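Local coordinates for protein putative transcriptional regulator (Streptomyces coelicolor, PDB 2HXI) that probably binds DNA as a transcriptional regulator of the TetR family, at residues 96-101 with 233-238; 90-95 with 137-142; 108-113 with 221-226; 78-83 with 117-122. All blocks are in the same frame, centred on the assembly; numbering follows the deposited sequence.

Contact 1 of 4, residues 96-101 with 233-238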
loop_
_atom_site.group_PDB
_atom_site.type_symbol
_atom_site.label_atom_id
_atom_site.label_comp_id
_atom_site.label_asym_id
_atom_site.label_seq_id
_atom_site.Cartn_x
_atom_site.Cartn_y
_atom_site.Cartn_z
ATOM N N GLY B 96 9.650 19.603 -18.084
ATOM C CA GLY B 96 9.411 18.382 -18.860
ATOM C C GLY B 96 7.936 18.195 -19.138
ATOM O O GLY B 96 7.117 19.105 -18.881
ATOM N N ASP B 97 7.591 17.054 -19.726
ATOM C CA ASP B 97 6.211 16.861 -20.179
ATOM C C ASP B 97 5.318 16.416 -18.987
ATOM O O ASP B 97 5.801 16.139 -17.877
ATOM C CB ASP B 97 6.123 15.928 -21.412
ATOM C CG ASP B 97 6.500 14.463 -21.146
ATOM O OD1 ASP B 97 6.219 13.893 -20.056
ATOM O OD2 ASP B 97 7.102 13.806 -22.061
ATOM N N TRP B 98 4.015 16.326 -19.207
ATOM C CA TRP B 98 3.113 15.982 -18.090
ATOM C C TRP B 98 3.440 14.665 -17.387
ATOM O O TRP B 98 3.268 14.567 -16.165
ATOM C CB TRP B 98 1.650 16.009 -18.534
ATOM C CG TRP B 98 1.262 14.962 -19.548
ATOM C CD1 TRP B 98 1.306 15.054 -20.929
ATOM C CD2 TRP B 98 0.766 13.670 -19.253
ATOM N NE1 TRP B 98 0.884 13.857 -21.503
ATOM C CE2 TRP B 98 0.530 13.004 -20.495
ATOM C CE3 TRP B 98 0.453 13.002 -18.048
ATOM C CZ2 TRP B 98 -0.008 11.698 -20.551
ATOM C CZ3 TRP B 98 -0.068 11.714 -18.115
ATOM C CH2 TRP B 98 -0.275 11.073 -19.356
ATOM N N LYS B 99 3.907 13.658 -18.142
ATOM C CA LYS B 99 4.254 12.364 -17.572
ATOM C C LYS B 99 5.549 12.494 -16.762
ATOM O O LYS B 99 5.666 11.908 -15.669
ATOM C CB LYS B 99 4.337 11.328 -18.707
ATOM C CG LYS B 99 3.004 10.771 -19.082
ATOM C CD LYS B 99 3.076 9.609 -20.127
ATOM C CE LYS B 99 3.795 8.383 -19.688
ATOM N NZ LYS B 99 3.960 7.535 -20.994
ATOM N N GLN B 100 6.509 13.300 -17.247
ATOM C CA GLN B 100 7.758 13.520 -16.520
ATOM C C GLN B 100 7.473 14.238 -15.170
ATOM O O GLN B 100 8.047 13.872 -14.104
ATOM C CB GLN B 100 8.667 14.377 -17.344
ATOM C CG GLN B 100 9.204 13.545 -18.501
ATOM C CD GLN B 100 10.173 14.326 -19.340
ATOM O OE1 GLN B 100 9.832 15.393 -19.897
ATOM N NE2 GLN B 100 11.422 13.821 -19.412
ATOM N N ARG B 101 6.512 15.162 -15.210
ATOM C CA ARG B 101 6.128 15.963 -14.021
ATOM C C ARG B 101 5.460 15.058 -12.990
ATOM O O ARG B 101 5.841 15.068 -11.784
ATOM C CB ARG B 101 5.158 17.089 -14.464
ATOM C CG ARG B 101 5.890 18.206 -15.231
ATOM C CD ARG B 101 4.888 19.161 -15.908
ATOM N NE ARG B 101 4.111 19.912 -14.933
ATOM C CZ ARG B 101 3.119 20.739 -15.272
ATOM N NH1 ARG B 101 2.791 20.868 -16.559
ATOM N NH2 ARG B 101 2.475 21.440 -14.318
ATOM N N HIS B 233 -1.309 4.218 -19.110
ATOM C CA HIS B 233 -2.794 4.081 -19.167
ATOM C C HIS B 233 -3.459 5.471 -19.312
ATOM O O HIS B 233 -4.392 5.686 -20.138
ATOM C CB HIS B 233 -3.326 3.289 -17.930
ATOM C CG HIS B 233 -4.626 3.804 -17.328
ATOM N ND1 HIS B 233 -5.876 3.380 -17.738
ATOM C CD2 HIS B 233 -4.830 4.621 -16.263
ATOM C CE1 HIS B 233 -6.793 3.953 -16.977
ATOM N NE2 HIS B 233 -6.188 4.739 -16.098
ATOM N N LEU B 234 -2.954 6.438 -18.536
ATOM C CA LEU B 234 -3.522 7.796 -18.635
ATOM C C LEU B 234 -3.221 8.318 -20.032
ATOM O O LEU B 234 -4.063 8.983 -20.599
ATOM C CB LEU B 234 -2.970 8.775 -17.595
ATOM C CG LEU B 234 -3.369 8.337 -16.179
ATOM C CD1 LEU B 234 -2.583 9.210 -15.185
ATOM C CD2 LEU B 234 -4.854 8.466 -16.001
ATOM N N GLU B 235 -2.030 8.009 -20.576
ATOM C CA GLU B 235 -1.661 8.610 -21.848
ATOM C C GLU B 235 -2.580 8.010 -22.914
ATOM O O GLU B 235 -3.041 8.703 -23.833
ATOM C CB GLU B 235 -0.194 8.335 -22.181
ATOM C CG GLU B 235 0.179 8.937 -23.550
ATOM C CD GLU B 235 1.654 9.032 -23.813
ATOM O OE1 GLU B 235 2.488 8.536 -23.049
ATOM O OE2 GLU B 235 1.996 9.578 -24.857
ATOM N N ALA B 236 -2.802 6.713 -22.834
ATOM C CA ALA B 236 -3.720 6.041 -23.771
ATOM C C ALA B 236 -5.141 6.608 -23.710
ATOM O O ALA B 236 -5.811 6.625 -24.740
ATOM C CB ALA B 236 -3.759 4.528 -23.505
ATOM N N ALA B 237 -5.609 7.018 -22.535
ATOM C CA ALA B 237 -6.928 7.655 -22.348
ATOM C C ALA B 237 -6.966 9.133 -22.839
ATOM O O ALA B 237 -8.041 9.648 -23.150
ATOM C CB ALA B 237 -7.319 7.607 -20.901
ATOM N N ALA B 238 -5.818 9.794 -22.946
ATOM C CA ALA B 238 -5.788 11.224 -23.305
ATOM C C ALA B 238 -5.965 11.387 -24.805
ATOM O O ALA B 238 -5.604 10.499 -25.567
ATOM C CB ALA B 238 -4.475 11.855 -22.878
#

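Contact 2 of 4, residues 90-95 with 137-142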
loop_
_atom_site.group_PDB
_atom_site.type_symbol
_atom_site.label_atom_id
_atom_site.label_comp_id
_atom_site.label_asym_id
_atom_site.label_seq_id
_atom_site.Cartn_x
_atom_site.Cartn_y
_atom_site.Cartn_z
ATOM N N ASP B 90 9.787 20.984 -1.912
ATOM C CA ASP B 90 10.920 21.903 -1.777
ATOM C C ASP B 90 11.815 21.998 -2.960
ATOM O O ASP B 90 12.606 21.073 -3.276
ATOM C CB ASP B 90 11.779 21.608 -0.536
ATOM C CG ASP B 90 11.315 22.373 0.648
ATOM O OD1 ASP B 90 10.717 23.462 0.413
ATOM O OD2 ASP B 90 11.541 21.903 1.787
ATOM N N GLY B 91 11.702 23.161 -3.598
ATOM C CA GLY B 91 12.551 23.463 -4.745
ATOM C C GLY B 91 12.057 22.784 -5.997
ATOM O O GLY B 91 12.821 22.605 -6.950
ATOM N N TYR B 92 10.797 22.340 -5.988
ATOM C CA TYR B 92 10.266 21.676 -7.198
ATOM C C TYR B 92 9.971 22.711 -8.266
ATOM O O TYR B 92 9.477 23.794 -7.969
ATOM C CB TYR B 92 9.034 20.766 -6.892
ATOM C CG TYR B 92 8.394 20.184 -8.143
ATOM C CD1 TYR B 92 8.822 18.931 -8.656
ATOM C CD2 TYR B 92 7.421 20.903 -8.846
ATOM C CE1 TYR B 92 8.266 18.395 -9.862
ATOM C CE2 TYR B 92 6.860 20.375 -10.057
ATOM C CZ TYR B 92 7.287 19.126 -10.538
ATOM O OH TYR B 92 6.752 18.552 -11.674
ATOM N N ARG B 93 10.345 22.397 -9.516
ATOM C CA ARG B 93 9.975 23.201 -10.673
ATOM C C ARG B 93 9.375 22.272 -11.714
ATOM O O ARG B 93 9.917 21.194 -11.921
ATOM C CB ARG B 93 11.212 23.927 -11.244
ATOM C CG ARG B 93 11.913 24.774 -10.217
ATOM C CD ARG B 93 13.010 25.608 -10.911
ATOM N NE ARG B 93 14.067 24.775 -11.486
ATOM C CZ ARG B 93 14.987 25.209 -12.355
ATOM N NH1 ARG B 93 14.992 26.487 -12.759
ATOM N NH2 ARG B 93 15.912 24.366 -12.823
ATOM N N PRO B 94 8.235 22.658 -12.321
ATOM C CA PRO B 94 7.480 21.802 -13.266
ATOM C C PRO B 94 8.063 21.550 -14.632
ATOM O O PRO B 94 7.371 21.789 -15.638
ATOM C CB PRO B 94 6.134 22.527 -13.403
ATOM C CG PRO B 94 6.437 23.977 -13.156
ATOM C CD PRO B 94 7.548 23.946 -12.088
ATOM N N GLU B 95 9.283 21.024 -14.708
ATOM C CA GLU B 95 9.913 20.857 -16.003
ATOM C C GLU B 95 9.483 19.591 -16.760
ATOM O O GLU B 95 9.078 18.589 -16.148
ATOM C CB GLU B 95 11.411 20.859 -15.831
ATOM C CG GLU B 95 11.943 22.288 -15.679
ATOM C CD GLU B 95 13.472 22.378 -15.627
ATOM O OE1 GLU B 95 14.178 21.527 -16.221
ATOM O OE2 GLU B 95 13.953 23.340 -14.992
HETATM N N MSE B 137 -0.966 18.623 -4.714
HETATM C CA MSE B 137 -2.164 18.536 -5.487
HETATM C C MSE B 137 -2.196 19.475 -6.650
HETATM O O MSE B 137 -2.616 19.033 -7.720
HETATM C CB MSE B 137 -3.369 18.751 -4.579
HETATM C CG MSE B 137 -3.522 17.534 -3.671
HETATM SE SE MSE B 137 -4.893 18.055 -2.293
HETATM C CE MSE B 137 -6.324 17.422 -3.303
ATOM N N GLU B 138 -1.722 20.731 -6.449
ATOM C CA GLU B 138 -1.729 21.739 -7.525
ATOM C C GLU B 138 -0.891 21.180 -8.717
ATOM O O GLU B 138 -1.280 21.251 -9.901
ATOM C CB GLU B 138 -1.182 23.089 -7.031
ATOM C CG GLU B 138 -1.177 24.155 -8.137
ATOM C CD GLU B 138 -2.582 24.512 -8.640
ATOM O OE1 GLU B 138 -3.621 24.205 -7.997
ATOM O OE2 GLU B 138 -2.620 25.131 -9.707
ATOM N N GLU B 139 0.281 20.637 -8.411
ATOM C CA GLU B 139 1.128 20.171 -9.522
ATOM C C GLU B 139 0.521 18.945 -10.216
ATOM O O GLU B 139 0.577 18.843 -11.470
ATOM C CB GLU B 139 2.547 19.907 -8.998
ATOM C CG GLU B 139 3.478 19.225 -10.077
ATOM C CD GLU B 139 3.758 20.077 -11.332
ATOM O OE1 GLU B 139 3.260 21.226 -11.470
ATOM O OE2 GLU B 139 4.459 19.545 -12.237
ATOM N N VAL B 140 0.009 17.985 -9.454
ATOM C CA VAL B 140 -0.608 16.814 -10.077
ATOM C C VAL B 140 -1.771 17.237 -11.001
ATOM O O VAL B 140 -1.886 16.841 -12.163
ATOM C CB VAL B 140 -1.035 15.783 -9.007
ATOM C CG1 VAL B 140 -1.735 14.610 -9.683
ATOM C CG2 VAL B 140 0.211 15.263 -8.213
ATOM N N LEU B 141 -2.603 18.137 -10.487
ATOM C CA LEU B 141 -3.780 18.556 -11.232
ATOM C C LEU B 141 -3.366 19.362 -12.499
ATOM O O LEU B 141 -3.964 19.191 -13.570
ATOM C CB LEU B 141 -4.686 19.393 -10.307
ATOM C CG LEU B 141 -5.419 18.629 -9.180
ATOM C CD1 LEU B 141 -6.066 19.506 -8.066
ATOM C CD2 LEU B 141 -6.402 17.607 -9.766
ATOM N N GLN B 142 -2.345 20.226 -12.401
ATOM C CA GLN B 142 -1.875 20.988 -13.565
ATOM C C GLN B 142 -1.319 19.996 -14.596
ATOM O O GLN B 142 -1.576 20.115 -15.792
ATOM C CB GLN B 142 -0.797 22.016 -13.146
ATOM C CG GLN B 142 -1.363 23.200 -12.388
ATOM C CD GLN B 142 -2.173 24.163 -13.294
ATOM O OE1 GLN B 142 -2.314 23.948 -14.502
ATOM N NE2 GLN B 142 -2.680 25.230 -12.705
#

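Contact 3 of 4, residues 108-113 with 221-226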
loop_
_atom_site.group_PDB
_atom_site.type_symbol
_atom_site.label_atom_id
_atom_site.label_comp_id
_atom_site.label_asym_id
_atom_site.label_seq_id
_atom_site.Cartn_x
_atom_site.Cartn_y
_atom_site.Cartn_z
ATOM N N ARG B 108 9.594 12.256 -5.662
ATOM C CA ARG B 108 9.928 13.160 -4.563
ATOM C C ARG B 108 9.163 12.690 -3.344
ATOM O O ARG B 108 9.693 12.693 -2.257
ATOM C CB ARG B 108 9.622 14.624 -4.856
ATOM C CG ARG B 108 10.749 15.292 -5.667
ATOM C CD ARG B 108 10.264 16.644 -6.161
ATOM N NE ARG B 108 11.354 17.578 -6.550
ATOM C CZ ARG B 108 11.837 18.550 -5.788
ATOM N NH1 ARG B 108 12.798 19.335 -6.278
ATOM N NH2 ARG B 108 11.381 18.753 -4.545
ATOM N N LEU B 109 7.904 12.293 -3.526
ATOM C CA LEU B 109 7.125 11.849 -2.399
ATOM C C LEU B 109 7.715 10.571 -1.829
ATOM O O LEU B 109 7.764 10.417 -0.595
ATOM C CB LEU B 109 5.663 11.575 -2.820
ATOM C CG LEU B 109 4.807 12.805 -3.198
ATOM C CD1 LEU B 109 3.485 12.318 -3.836
ATOM C CD2 LEU B 109 4.514 13.680 -1.923
ATOM N N ARG B 110 8.120 9.625 -2.703
ATOM C CA ARG B 110 8.658 8.379 -2.219
ATOM C C ARG B 110 9.958 8.678 -1.415
ATOM O O ARG B 110 10.217 8.069 -0.351
ATOM C CB ARG B 110 8.934 7.442 -3.390
ATOM C CG ARG B 110 9.476 6.113 -2.892
ATOM C CD ARG B 110 9.723 5.120 -4.011
ATOM N NE ARG B 110 10.429 3.968 -3.476
ATOM C CZ ARG B 110 11.737 3.818 -3.530
ATOM N NH1 ARG B 110 12.475 4.754 -4.123
ATOM N NH2 ARG B 110 12.279 2.731 -2.981
ATOM N N GLU B 111 10.791 9.579 -1.952
ATOM C CA GLU B 111 12.064 9.871 -1.288
ATOM C C GLU B 111 11.819 10.527 0.058
ATOM O O GLU B 111 12.369 10.100 1.072
ATOM C CB GLU B 111 12.991 10.625 -2.263
ATOM C CG GLU B 111 13.621 11.938 -1.905
ATOM C CD GLU B 111 14.298 12.545 -3.205
ATOM O OE1 GLU B 111 13.690 13.438 -3.916
ATOM O OE2 GLU B 111 15.422 12.039 -3.510
ATOM N N SER B 112 10.932 11.520 0.091
ATOM C CA SER B 112 10.626 12.207 1.346
ATOM C C SER B 112 10.086 11.288 2.431
ATOM O O SER B 112 10.385 11.467 3.633
ATOM C CB SER B 112 9.678 13.374 1.083
ATOM O OG SER B 112 10.402 14.390 0.388
ATOM N N PHE B 113 9.234 10.342 2.057
ATOM C CA PHE B 113 8.719 9.398 3.045
ATOM C C PHE B 113 9.703 8.259 3.414
ATOM O O PHE B 113 9.464 7.525 4.371
ATOM C CB PHE B 113 7.354 8.868 2.608
ATOM C CG PHE B 113 6.246 9.836 2.879
ATOM C CD1 PHE B 113 5.813 10.061 4.194
ATOM C CD2 PHE B 113 5.641 10.551 1.859
ATOM C CE1 PHE B 113 4.772 10.982 4.482
ATOM C CE2 PHE B 113 4.591 11.464 2.116
ATOM C CZ PHE B 113 4.154 11.701 3.445
ATOM N N ALA B 221 12.563 -0.211 -7.992
ATOM C CA ALA B 221 12.304 -0.492 -9.409
ATOM C C ALA B 221 10.829 -0.808 -9.641
ATOM O O ALA B 221 10.234 -0.363 -10.676
ATOM C CB ALA B 221 13.214 -1.699 -9.917
ATOM N N ALA B 222 10.262 -1.622 -8.737
ATOM C CA ALA B 222 8.833 -1.997 -8.843
ATOM C C ALA B 222 8.012 -0.689 -8.800
ATOM O O ALA B 222 7.156 -0.503 -9.665
ATOM C CB ALA B 222 8.405 -2.885 -7.736
ATOM N N PHE B 223 8.306 0.212 -7.840
ATOM C CA PHE B 223 7.593 1.528 -7.796
ATOM C C PHE B 223 7.589 2.227 -9.168
ATOM O O PHE B 223 6.550 2.617 -9.705
ATOM C CB PHE B 223 8.289 2.467 -6.808
ATOM C CG PHE B 223 7.565 3.825 -6.649
ATOM C CD1 PHE B 223 6.519 3.920 -5.736
ATOM C CD2 PHE B 223 8.025 4.950 -7.319
ATOM C CE1 PHE B 223 5.870 5.143 -5.529
ATOM C CE2 PHE B 223 7.419 6.154 -7.097
ATOM C CZ PHE B 223 6.333 6.235 -6.206
ATOM N N GLU B 224 8.771 2.417 -9.735
ATOM C CA GLU B 224 8.882 3.106 -10.987
ATOM C C GLU B 224 8.147 2.425 -12.151
ATOM O O GLU B 224 7.498 3.088 -12.978
ATOM C CB GLU B 224 10.362 3.288 -11.284
ATOM C CG GLU B 224 10.949 4.339 -10.316
ATOM C CD GLU B 224 12.412 4.607 -10.547
ATOM O OE1 GLU B 224 12.798 4.767 -11.726
ATOM O OE2 GLU B 224 13.157 4.701 -9.532
ATOM N N GLU B 225 8.213 1.102 -12.212
ATOM C CA GLU B 225 7.596 0.345 -13.312
ATOM C C GLU B 225 6.070 0.301 -13.215
ATOM O O GLU B 225 5.341 0.381 -14.227
ATOM C CB GLU B 225 8.187 -1.074 -13.391
ATOM C CG GLU B 225 9.643 -1.071 -13.873
ATOM C CD GLU B 225 10.325 -2.432 -13.689
ATOM O OE1 GLU B 225 9.634 -3.449 -13.779
ATOM O OE2 GLU B 225 11.579 -2.422 -13.459
ATOM N N ILE B 226 5.602 0.229 -12.003
ATOM C CA ILE B 226 4.152 0.207 -11.763
ATOM C C ILE B 226 3.614 1.609 -12.048
ATOM O O ILE B 226 2.530 1.790 -12.657
ATOM C CB ILE B 226 3.861 -0.255 -10.308
ATOM C CG1 ILE B 226 4.165 -1.766 -10.085
ATOM C CG2 ILE B 226 2.413 0.073 -9.908
ATOM C CD1 ILE B 226 4.304 -2.123 -8.623
#

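Contact 4 of 4, residues 78-83 with 117-122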
loop_
_atom_site.group_PDB
_atom_site.type_symbol
_atom_site.label_atom_id
_atom_site.label_comp_id
_atom_site.label_asym_id
_atom_site.label_seq_id
_atom_site.Cartn_x
_atom_site.Cartn_y
_atom_site.Cartn_z
ATOM N N ARG B 78 -1.196 13.622 11.240
ATOM C CA ARG B 78 -1.568 14.060 9.888
ATOM C C ARG B 78 -0.925 15.378 9.559
ATOM O O ARG B 78 -0.462 15.588 8.447
ATOM C CB ARG B 78 -3.095 14.275 9.763
ATOM C CG ARG B 78 -3.948 13.047 9.863
ATOM C CD ARG B 78 -5.370 13.465 9.501
ATOM N NE ARG B 78 -5.521 13.936 8.114
ATOM C CZ ARG B 78 -6.426 14.841 7.727
ATOM N NH1 ARG B 78 -7.235 15.402 8.617
ATOM N NH2 ARG B 78 -6.541 15.198 6.452
ATOM N N ALA B 79 -0.885 16.283 10.548
ATOM C CA ALA B 79 -0.381 17.601 10.335
ATOM C C ALA B 79 1.123 17.528 10.113
ATOM O O ALA B 79 1.666 18.231 9.295
ATOM C CB ALA B 79 -0.727 18.502 11.523
ATOM N N VAL B 80 1.771 16.628 10.842
ATOM C CA VAL B 80 3.193 16.413 10.578
ATOM C C VAL B 80 3.407 15.773 9.156
ATOM O O VAL B 80 4.331 16.119 8.449
ATOM C CB VAL B 80 3.791 15.460 11.637
ATOM C CG1 VAL B 80 5.277 15.380 11.382
ATOM C CG2 VAL B 80 3.545 16.038 13.077
ATOM N N ALA B 81 2.566 14.814 8.779
ATOM C CA ALA B 81 2.691 14.187 7.429
ATOM C C ALA B 81 2.582 15.296 6.359
ATOM O O ALA B 81 3.358 15.315 5.383
ATOM C CB ALA B 81 1.683 13.145 7.244
ATOM N N ASP B 82 1.741 16.302 6.589
ATOM C CA ASP B 82 1.674 17.448 5.675
ATOM C C ASP B 82 3.008 18.143 5.513
ATOM O O ASP B 82 3.364 18.563 4.407
ATOM C CB ASP B 82 0.582 18.481 6.041
ATOM C CG ASP B 82 0.338 19.480 4.883
ATOM O OD1 ASP B 82 -0.460 19.113 3.972
ATOM O OD2 ASP B 82 0.991 20.571 4.831
ATOM N N ARG B 83 3.779 18.273 6.607
ATOM C CA ARG B 83 5.072 18.903 6.504
ATOM C C ARG B 83 6.002 18.125 5.594
ATOM O O ARG B 83 6.918 18.715 4.992
ATOM C CB ARG B 83 5.744 19.069 7.896
ATOM C CG ARG B 83 4.873 19.637 8.956
ATOM C CD ARG B 83 4.457 21.075 8.532
ATOM N NE ARG B 83 5.608 22.004 8.401
ATOM C CZ ARG B 83 5.492 23.272 7.988
ATOM N NH1 ARG B 83 4.278 23.741 7.610
ATOM N NH2 ARG B 83 6.563 24.062 7.941
ATOM N N PRO B 117 8.630 6.214 7.868
ATOM C CA PRO B 117 7.647 5.132 7.720
ATOM C C PRO B 117 6.342 5.346 8.494
ATOM O O PRO B 117 5.263 5.103 7.940
ATOM C CB PRO B 117 8.396 3.893 8.238
ATOM C CG PRO B 117 9.511 4.398 8.987
ATOM C CD PRO B 117 9.931 5.665 8.331
ATOM N N GLN B 118 6.427 5.809 9.734
ATOM C CA GLN B 118 5.230 6.074 10.524
ATOM C C GLN B 118 4.290 7.121 9.847
ATOM O O GLN B 118 3.080 6.880 9.645
ATOM C CB GLN B 118 5.579 6.499 11.936
ATOM C CG GLN B 118 4.333 6.691 12.747
ATOM C CD GLN B 118 4.586 6.867 14.250
ATOM O OE1 GLN B 118 5.701 6.656 14.749
ATOM N NE2 GLN B 118 3.532 7.261 14.975
ATOM N N LEU B 119 4.886 8.231 9.420
ATOM C CA LEU B 119 4.125 9.298 8.761
ATOM C C LEU B 119 3.599 8.800 7.412
ATOM O O LEU B 119 2.515 9.180 6.990
ATOM C CB LEU B 119 5.023 10.542 8.614
ATOM C CG LEU B 119 5.355 11.291 9.933
ATOM C CD1 LEU B 119 6.249 12.470 9.692
ATOM C CD2 LEU B 119 4.054 11.748 10.694
ATOM N N ALA B 120 4.333 7.909 6.767
ATOM C CA ALA B 120 3.933 7.374 5.444
ATOM C C ALA B 120 2.592 6.663 5.605
ATOM O O ALA B 120 1.704 6.827 4.770
ATOM C CB ALA B 120 4.949 6.432 4.909
ATOM N N ALA B 121 2.472 5.907 6.689
ATOM C CA ALA B 121 1.238 5.180 7.039
ATOM C C ALA B 121 0.038 6.115 7.305
ATOM O O ALA B 121 -1.105 5.857 6.882
ATOM C CB ALA B 121 1.517 4.296 8.263
ATOM N N VAL B 122 0.288 7.167 8.069
ATOM C CA VAL B 122 -0.731 8.107 8.424
ATOM C C VAL B 122 -1.204 8.774 7.150
ATOM O O VAL B 122 -2.423 8.932 6.949
ATOM C CB VAL B 122 -0.255 9.188 9.439
ATOM C CG1 VAL B 122 -1.363 10.279 9.622
ATOM C CG2 VAL B 122 0.093 8.553 10.814
#

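Contact 1 of 4, residues 96-101 with 233-238
W98 and K99 in the first turn of helix 98-113 meet L234 and E235 in the last turns of helix 219-237, a partly buried contact that joins aromatic packing to a salt bridge. The indole presents its six-membered rim to the other helix. Its CH2 lies 3.7 Å from E235 N, which sits at the ring edge and in its plane, while CZ2 is 3.7 Å from E235 CB. L234 meets the same rim more obliquely, with CB 4.0 Å from W98 CH2. The first torsion of W98 puts CG between the backbone N and the carbonyl carbon (chi1 66°), and this rotation lays the ring beside the K99 chain, with its six-membered rim against helix 219-237. K99 CG rests over one indole face, 3.2 Å above the W98 plane and toward the rim.

The start of the helix is fixed by a capping box: D97 OD1 accepts from Q100 N at 2.9 Å, and Q100 OE1 accepts in return from D97 N at 2.8 Å. Both helices belong to the C-terminal domain of this TetR-family protein, where A146 and S147 also touch the indole and L144 and R157 pack on L234.

Further out, the K99 chain bends at chi3 (63°) and directs NZ to E235 OE1, 2.7 Å away and nearly along the C-O axis of that oxygen. E235 is extended beyond CG, and its carboxylate stands 75° from the indole plane. The lysine and glutamate chains cross at about a right angle, and K99 CD also comes within 3.2 Å of E235 OE1, at the exposed border of the contact.

Contact 2 of 4, residues 90-95 with 137-142
Y92 and E139 both carry CG anti to the backbone N, at chi1 174° in the tyrosine, and the glutamate then folds back at chi2 (64°), bringing the carboxylate to the phenol; the two side chains cross at about a right angle. Y92 OH donates to E139 OE2 at 2.6 Å, arriving from above the carboxylate, 42° out of its plane. The acceptor in turn lies at the edge of the phenol ring. From there the glutamate rises to one side of the ring plane, with CD 3.4 Å and CG 3.6 Å from Y92 CE2. E139 OE2 also forms a salt bridge with R101 NE, and this pairing of a neutral and a cationic donor on a buried carboxylate would be expected to favour its ionised form.

P94 adds an apolar flank, its CB 3.6 Å from E139 OE2. This proline is the centre of an inverse gamma turn, closed by E95 N donating to R93 O at 2.9 Å, in the linker between helix 73-88 and helix 98-113 of the TetR-family fold. Helix 131-146, which supplies E139, faces the second subunit with its neighbouring residue: E138 accepts from backbone N-H groups of A204 and L205 of that subunit.

Contact 3 of 4, residues 108-113 with 221-226
R110 reaches across to F223 with a chain that is extended from CG to NE. Its CB makes the first touch, 4.0 Å from F223 CZ at the far end of the ring. With CG anti to the backbone N (chi1 -179°), the chain runs straight out from its helix over the phenyl face. CD then lies above the middle of that face, 3.7 Å from the centroid of the F223 ring and only 13° off its normal, in a CH-pi contact. F223 CG is the ring atom closest to R110 CD, at 3.6 Å.

Beyond NE the arginine has passed the ring: CZ is 5.7 Å from the F223 centroid, which leaves at most a weak cation-pi attraction. NH2 finds its charged partner in E172 of helix 154-173, with which it forms a salt bridge. NH1 stays 5.5 Å from E224 OE2, so that carboxylate can contribute only at longer range.

The phenylalanine also packs on A106 and L107 of helix 98-113, while A222 and I226 of its own helix pack on I163 and L164 of the second subunit. This use of helices 154-173 and 219-237 is consistent with the helical dimer interface of TetR-family C-terminal domains.

Contact 4 of 4, residues 78-83 with 117-122
The junction between the DNA-binding and C-terminal regions of the TetR fold is built here, where V80 and A81 of helix 73-88 pack against L119 of helix 117-126. Helix 73-88 follows the predicted helix-turn-helix in the chain. It crosses helix 117-126 steeply, with 108° between the N-to-C directions of the two short segments and 8.9 Å between their axes. The closest backbone approach is at the small A81, whose CA is 5.3 Å from L119 CA and whose CB lies 4.1 Å from L119 O.

L119 turns CG to the side of its backbone N (chi1 -71°), and its two methyls divide the work. CD1 meets V80 CG1 at 3.5 Å. CD2 lies nearer the base of the same valine, 3.8 Å from V80 CB, and also reaches the backbone of the crossing helix, 3.9 Å from A81 N. No hydrogen bond joins the segments, so this buried contact rests on shape and apolar packing.

Polar links run outward from helix 73-88 instead. R83 pairs with D36 of helix 31-43, D82 accepts from S128, G132 and S133, and R78 binds E75 and the carbonyl of G127. Helix 31-43 touches the other helix too, through L42 against Q118.

At the N-terminal end of segment 78-83, R78 sets out away from helix 117-126, yet the base of its side chain still contributes. V122 places CG1 anti to its backbone N (chi1 172°), where this methyl rests 3.7 Å from R78 N and 3.8 Å from R78 CG.

Overall arrangement
Contacts 1 and 3 join the same two helices, 98-113 and 219-237, with centres about 17 Å apart. Contact 1 adds a salt bridge to its ring packing, whereas contact 3 rests on a methylene over a ring. Contact 4 is buried, with no hydrogen bond or salt bridge between its segments; the other three are partly buried. Contact 2 holds a loop to helix 131-146 through a polar bond. R101, from segment 96-101, ties contact 1 to contact 2, and R108, from segment 108-113, reaches the loop of contact 2 at D90. F113 packs on A120, bringing contact 3 against contact 4. Only contact 4 spans the two family regions.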